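Long-range contacts in oxidoreductase, NAD-binding/iron-sulfur cluster-binding protein (Nitratireductor pacificus pht-3B, PDB 6ZY1), which binds cobalamin and two [4Fe-4S] clusters and, like related reductive dehalogenases, probably removes halogen from aromatic compounds such as the bound 3-bromo-4-hydroxybenzoic acid: residues V311-D316 and S408-G413; E298-V303 and P530-L535. All coordinates share one frame; numbering follows the deposited sequence.

Contact 1: residues V311-D316 and S408-G413; sequences VAKRGD and SDEVEG
K313 meets the loop 408-413 twice, tightly through its backbone and loosely through its amine. K313 N donates to S408 O at 2.8 Å (N-H...O 158°). Alongside, A312 CB, a small methyl, lets S408 OG settle 3.6 Å away, where that hydroxyl accepts from G689 N. E410 CB packs 3.6 Å from R314 N; the arginine's guanidinium leads off to D325, T691 and A694. Bent at chi2 (-72°), the E410 side chain turns its carboxylate across the aliphatic part of the lysine, so that E410 OE1 comes to 3.0 Å from K313 CD, nearer than to the amine. The polar ends are looser: K313 NZ and E410 OE1 form a long salt bridge of 3.9 Å, and a water accepts weakly from NZ while donating to OE2, which also pairs with K319. With an alanine in place of K313, the E410 carboxylate would probably lose the methylenes it lies across and the nearby amine, leaving K319 to balance its charge. On the exposed side, D409 OD1 accepts from E412 N and G413 N, an Asx motif. The 3-10 turn 313-315 leads to D316, which touches cobalamin and N-caps helix 317-323 at the cofactor pocket.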
loop_
_atom_site.group_PDB
_atom_site.type_symbol
_atom_site.label_atom_id
_atom_site.label_comp_id
_atom_site.label_asym_id
_atom_site.label_seq_id
_atom_site.Cartn_x
_atom_site.Cartn_y
_atom_site.Cartn_z
ATOM N N VAL A 311 -22.777 -4.493 11.146
ATOM C CA VAL A 311 -23.325 -3.810 9.980
ATOM C C VAL A 311 -23.388 -4.771 8.801
ATOM O O VAL A 311 -22.440 -5.525 8.547
ATOM C CB VAL A 311 -22.488 -2.573 9.607
ATOM C CG1 VAL A 311 -23.234 -1.725 8.584
ATOM C CG2 VAL A 311 -22.156 -1.776 10.843
ATOM N N ALA A 312 -24.499 -4.730 8.071
ATOM C CA ALA A 312 -24.572 -5.447 6.808
ATOM C C ALA A 312 -23.446 -4.977 5.899
ATOM O O ALA A 312 -23.193 -3.774 5.793
ATOM C CB ALA A 312 -25.927 -5.209 6.141
ATOM N N LYS A 313 -22.762 -5.923 5.241
ATOM C CA LYS A 313 -21.757 -5.523 4.261
ATOM C C LYS A 313 -22.369 -4.630 3.196
ATOM O O LYS A 313 -21.699 -3.746 2.659
ATOM C CB LYS A 313 -21.106 -6.744 3.611
ATOM C CG LYS A 313 -19.664 -6.468 3.230
ATOM C CD LYS A 313 -19.253 -7.159 1.957
ATOM C CE LYS A 313 -18.309 -8.311 2.238
ATOM N NZ LYS A 313 -17.375 -8.503 1.085
ATOM N N ARG A 314 -23.648 -4.833 2.902
ATOM C CA ARG A 314 -24.406 -3.979 1.998
ATOM C C ARG A 314 -24.437 -2.534 2.470
ATOM O O ARG A 314 -24.863 -1.655 1.713
ATOM C CB ARG A 314 -25.821 -4.543 1.855
ATOM C CG ARG A 314 -26.828 -3.662 1.132
ATOM C CD ARG A 314 -26.545 -3.568 -0.355
ATOM N NE ARG A 314 -27.681 -2.974 -1.048
ATOM C CZ ARG A 314 -27.989 -1.683 -0.993
ATOM N NH1 ARG A 314 -27.237 -0.853 -0.281
ATOM N NH2 ARG A 314 -29.041 -1.221 -1.645
ATOM N N GLY A 315 -23.993 -2.263 3.694
ATOM C CA GLY A 315 -23.988 -0.913 4.231
ATOM C C GLY A 315 -22.725 -0.152 3.882
ATOM O O GLY A 315 -22.668 1.076 4.011
ATOM N N ASP A 316 -21.690 -0.888 3.487
ATOM C CA ASP A 316 -20.537 -0.308 2.820
ATOM C C ASP A 316 -21.017 0.674 1.759
ATOM O O ASP A 316 -21.820 0.321 0.893
ATOM C CB ASP A 316 -19.712 -1.447 2.200
ATOM C CG ASP A 316 -18.581 -0.973 1.296
ATOM O OD1 ASP A 316 -18.691 0.097 0.657
ATOM O OD2 ASP A 316 -17.576 -1.715 1.215
ATOM N N SER A 408 -23.714 -9.528 7.583
ATOM C CA SER A 408 -24.188 -10.317 6.456
ATOM C C SER A 408 -23.465 -9.874 5.194
ATOM O O SER A 408 -23.077 -8.711 5.061
ATOM C CB SER A 408 -25.697 -10.157 6.277
ATOM O OG SER A 408 -26.028 -8.781 6.181
ATOM N N ASP A 409 -23.285 -10.809 4.266
ATOM C CA ASP A 409 -22.688 -10.452 2.991
ATOM C C ASP A 409 -23.695 -9.680 2.138
ATOM O O ASP A 409 -24.904 -9.678 2.399
ATOM C CB ASP A 409 -22.195 -11.701 2.262
ATOM C CG ASP A 409 -23.325 -12.562 1.760
ATOM O OD1 ASP A 409 -23.854 -12.273 0.664
ATOM O OD2 ASP A 409 -23.685 -13.532 2.460
ATOM N N GLU A 410 -23.185 -9.002 1.111
ATOM C CA GLU A 410 -24.029 -8.115 0.320
ATOM C C GLU A 410 -24.616 -8.782 -0.915
ATOM O O GLU A 410 -25.503 -8.200 -1.549
ATOM C CB GLU A 410 -23.242 -6.865 -0.099
ATOM C CG GLU A 410 -22.343 -7.042 -1.312
ATOM C CD GLU A 410 -21.121 -7.885 -1.024
ATOM O OE1 GLU A 410 -21.109 -8.591 0.008
ATOM O OE2 GLU A 410 -20.166 -7.838 -1.831
ATOM N N VAL A 411 -24.160 -9.984 -1.263
ATOM C CA VAL A 411 -24.594 -10.637 -2.492
ATOM C C VAL A 411 -25.819 -11.497 -2.219
ATOM O O VAL A 411 -26.864 -11.326 -2.856
ATOM C CB VAL A 411 -23.459 -11.472 -3.108
ATOM C CG1 VAL A 411 -23.983 -12.274 -4.288
ATOM C CG2 VAL A 411 -22.318 -10.570 -3.543
ATOM N N GLU A 412 -25.701 -12.430 -1.275
ATOM C CA GLU A 412 -26.815 -13.297 -0.916
ATOM C C GLU A 412 -27.494 -12.888 0.380
ATOM O O GLU A 412 -28.590 -13.377 0.664
ATOM C CB GLU A 412 -26.347 -14.753 -0.810
ATOM C CG GLU A 412 -25.824 -15.304 -2.124
ATOM C CD GLU A 412 -25.476 -16.776 -2.049
ATOM O OE1 GLU A 412 -25.471 -17.333 -0.930
ATOM O OE2 GLU A 412 -25.209 -17.374 -3.115
ATOM N N GLY A 413 -26.882 -12.000 1.159
ATOM C CA GLY A 413 -27.465 -11.549 2.403
ATOM C C GLY A 413 -27.386 -12.540 3.537
ATOM O O GLY A 413 -28.086 -12.368 4.540
HETATM O O HOH W 1 -16.979 -7.770 -1.893
#

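Contact 2: residues E298-V303 and P530-L535; sequences EPTTLV and PIDFGL
P299 and T300 meet P530 and D532 in a partly buried, mainly apolar contact between two irregular loops, with no direct hydrogen bond across it. One loop runs between helices 274-278 and 317-323; the other leaves strand 514-521 and enters helix 535-540. At one end two prolines meet: P530 CG lies 4.0 Å from P299 CG, while P530 CB reaches 3.8 Å from P299 CA. The rings cross obliquely, P530 CG lying 3.8 Å from P299 N as well as near its CG; proline has no N-H to leave unmet at either position. Next along, T300 uses its two branches differently. With chi1 at 64°, OG1 sits between the backbone N and the carbonyl carbon, which leaves CG2 anti to the carbonyl carbon, where it presses against D532 CB at 3.4 Å and I531 O at 3.5 Å. A water joins the two backbones here, accepting from T300 N at 3.0 Å and donating to I531 O at 2.9 Å.

D532 then forms an Asx turn: its OD1 accepts from G534 N at 3.1 Å, nearly in line with the C-O bond. The other oxygen, OD2, makes a salt bridge with R294, so both ends of the carboxylate are held. G534, at the N-cap position, has a phi of 81° that favours glycine. From there helix 535-540 carries C539, a ligand of the first [4Fe-4S] cluster, and C542 and C545 follow in the spacing familiar from ferredoxin-type domains. E497 ties T300 to this helix start, its OE1 hydrogen-bonding to T300 OG1 while its OE2 accepts from F533 N and L535 N. V303 touches cobalamin.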
loop_
_atom_site.group_PDB
_atom_site.type_symbol
_atom_site.label_atom_id
_atom_site.label_comp_id
_atom_site.label_asym_id
_atom_site.label_seq_id
_atom_site.Cartn_x
_atom_site.Cartn_y
_atom_site.Cartn_z
ATOM N N GLU A 298 -6.502 -0.179 26.860
ATOM C CA GLU A 298 -7.676 0.221 26.106
ATOM C C GLU A 298 -7.329 1.372 25.172
ATOM O O GLU A 298 -6.418 2.151 25.460
ATOM C CB GLU A 298 -8.817 0.643 27.039
ATOM C CG GLU A 298 -9.522 -0.524 27.713
ATOM C CD GLU A 298 -10.577 -0.074 28.700
ATOM O OE1 GLU A 298 -10.294 0.854 29.486
ATOM O OE2 GLU A 298 -11.691 -0.641 28.682
ATOM N N PRO A 299 -8.032 1.505 24.048
ATOM C CA PRO A 299 -7.705 2.574 23.099
ATOM C C PRO A 299 -7.859 3.950 23.724
ATOM O O PRO A 299 -8.497 4.129 24.764
ATOM C CB PRO A 299 -8.715 2.364 21.970
ATOM C CG PRO A 299 -9.093 0.935 22.080
ATOM C CD PRO A 299 -9.101 0.635 23.539
ATOM N N THR A 300 -7.259 4.938 23.063
ATOM C CA THR A 300 -7.326 6.306 23.555
ATOM C C THR A 300 -8.687 6.944 23.332
ATOM O O THR A 300 -8.903 8.080 23.768
ATOM C CB THR A 300 -6.240 7.150 22.893
ATOM O OG1 THR A 300 -6.490 7.224 21.486
ATOM C CG2 THR A 300 -4.870 6.525 23.130
ATOM N N THR A 301 -9.599 6.244 22.668
ATOM C CA THR A 301 -10.956 6.710 22.440
ATOM C C THR A 301 -11.921 5.635 22.915
ATOM O O THR A 301 -11.596 4.444 22.911
ATOM C CB THR A 301 -11.184 7.033 20.960
ATOM O OG1 THR A 301 -10.851 5.892 20.165
ATOM C CG2 THR A 301 -10.304 8.196 20.535
ATOM N N LEU A 302 -13.111 6.060 23.327
ATOM C CA LEU A 302 -14.026 5.161 24.019
ATOM C C LEU A 302 -14.569 4.089 23.080
ATOM O O LEU A 302 -14.977 4.376 21.953
ATOM C CB LEU A 302 -15.174 5.959 24.626
ATOM C CG LEU A 302 -16.172 5.173 25.465
ATOM C CD1 LEU A 302 -15.515 4.630 26.718
ATOM C CD2 LEU A 302 -17.341 6.066 25.814
ATOM N N VAL A 303 -14.581 2.844 23.557
ATOM C CA VAL A 303 -15.155 1.715 22.828
ATOM C C VAL A 303 -16.096 0.966 23.767
ATOM O O VAL A 303 -15.654 0.408 24.779
ATOM C CB VAL A 303 -14.070 0.777 22.275
ATOM C CG1 VAL A 303 -14.699 -0.408 21.560
ATOM C CG2 VAL A 303 -13.152 1.539 21.345
ATOM N N PRO A 530 -3.371 -1.535 22.152
ATOM C CA PRO A 530 -3.536 -0.201 21.568
ATOM C C PRO A 530 -2.385 0.717 21.948
ATOM O O PRO A 530 -1.712 0.526 22.965
ATOM C CB PRO A 530 -4.855 0.286 22.174
ATOM C CG PRO A 530 -5.606 -0.960 22.434
ATOM C CD PRO A 530 -4.584 -1.980 22.849
ATOM N N ILE A 531 -2.180 1.738 21.118
ATOM C CA ILE A 531 -1.089 2.685 21.301
ATOM C C ILE A 531 -1.655 4.054 21.644
ATOM O O ILE A 531 -2.812 4.379 21.356
ATOM C CB ILE A 531 -0.184 2.780 20.054
ATOM C CG1 ILE A 531 -1.030 3.110 18.821
ATOM C CG2 ILE A 531 0.587 1.484 19.869
ATOM C CD1 ILE A 531 -0.240 3.676 17.667
ATOM N N ASP A 532 -0.807 4.870 22.267
ATOM C CA ASP A 532 -1.169 6.230 22.660
ATOM C C ASP A 532 0.036 7.126 22.398
ATOM O O ASP A 532 0.967 7.169 23.206
ATOM C CB ASP A 532 -1.596 6.278 24.121
ATOM C CG ASP A 532 -1.793 7.687 24.628
ATOM O OD1 ASP A 532 -1.842 8.624 23.805
ATOM O OD2 ASP A 532 -1.885 7.861 25.861
ATOM N N PHE A 533 0.022 7.834 21.266
ATOM C CA PHE A 533 1.065 8.806 20.970
ATOM C C PHE A 533 0.538 10.240 20.972
ATOM O O PHE A 533 1.128 11.118 20.336
ATOM C CB PHE A 533 1.765 8.471 19.647
ATOM C CG PHE A 533 0.856 8.423 18.445
ATOM C CD1 PHE A 533 0.153 7.274 18.133
ATOM C CD2 PHE A 533 0.755 9.510 17.595
ATOM C CE1 PHE A 533 -0.668 7.225 17.012
ATOM C CE2 PHE A 533 -0.057 9.468 16.480
ATOM C CZ PHE A 533 -0.772 8.325 16.187
ATOM N N GLY A 534 -0.549 10.497 21.694
ATOM C CA GLY A 534 -1.028 11.850 21.884
ATOM C C GLY A 534 -1.843 12.429 20.753
ATOM O O GLY A 534 -2.042 13.644 20.716
ATOM N N LEU A 535 -2.345 11.600 19.838
ATOM C CA LEU A 535 -3.014 12.140 18.661
ATOM C C LEU A 535 -4.333 12.818 19.002
ATOM O O LEU A 535 -4.739 13.751 18.301
ATOM C CB LEU A 535 -3.259 11.040 17.637
ATOM C CG LEU A 535 -3.938 11.572 16.383
ATOM C CD1 LEU A 535 -2.988 12.499 15.641
ATOM C CD2 LEU A 535 -4.373 10.423 15.509
HETATM O O HOH W 2 -5.573 3.814 20.919
#

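In the fold
Residues 298-303 and 311-316 belong to the same long loop before helix 317-323, and contact 1 is nested along the chain inside the loop closed by contact 2. The two do not touch: their centres are 29 Å apart and their nearest atoms about 13 Å. Cobalamin is what they share. In contact 1 the side chain of V311 is about 4 Å from the bound cobalamin. In contact 2 the side chain of P299 is about 6 Å from the bound cobalamin. The side chain of E410 in contact 1 is about 9 Å from the bound 3-bromo-4-hydroxybenzoic acid, and the side chain of T300 in contact 2 is about 12 Å from an iron-sulfur cluster.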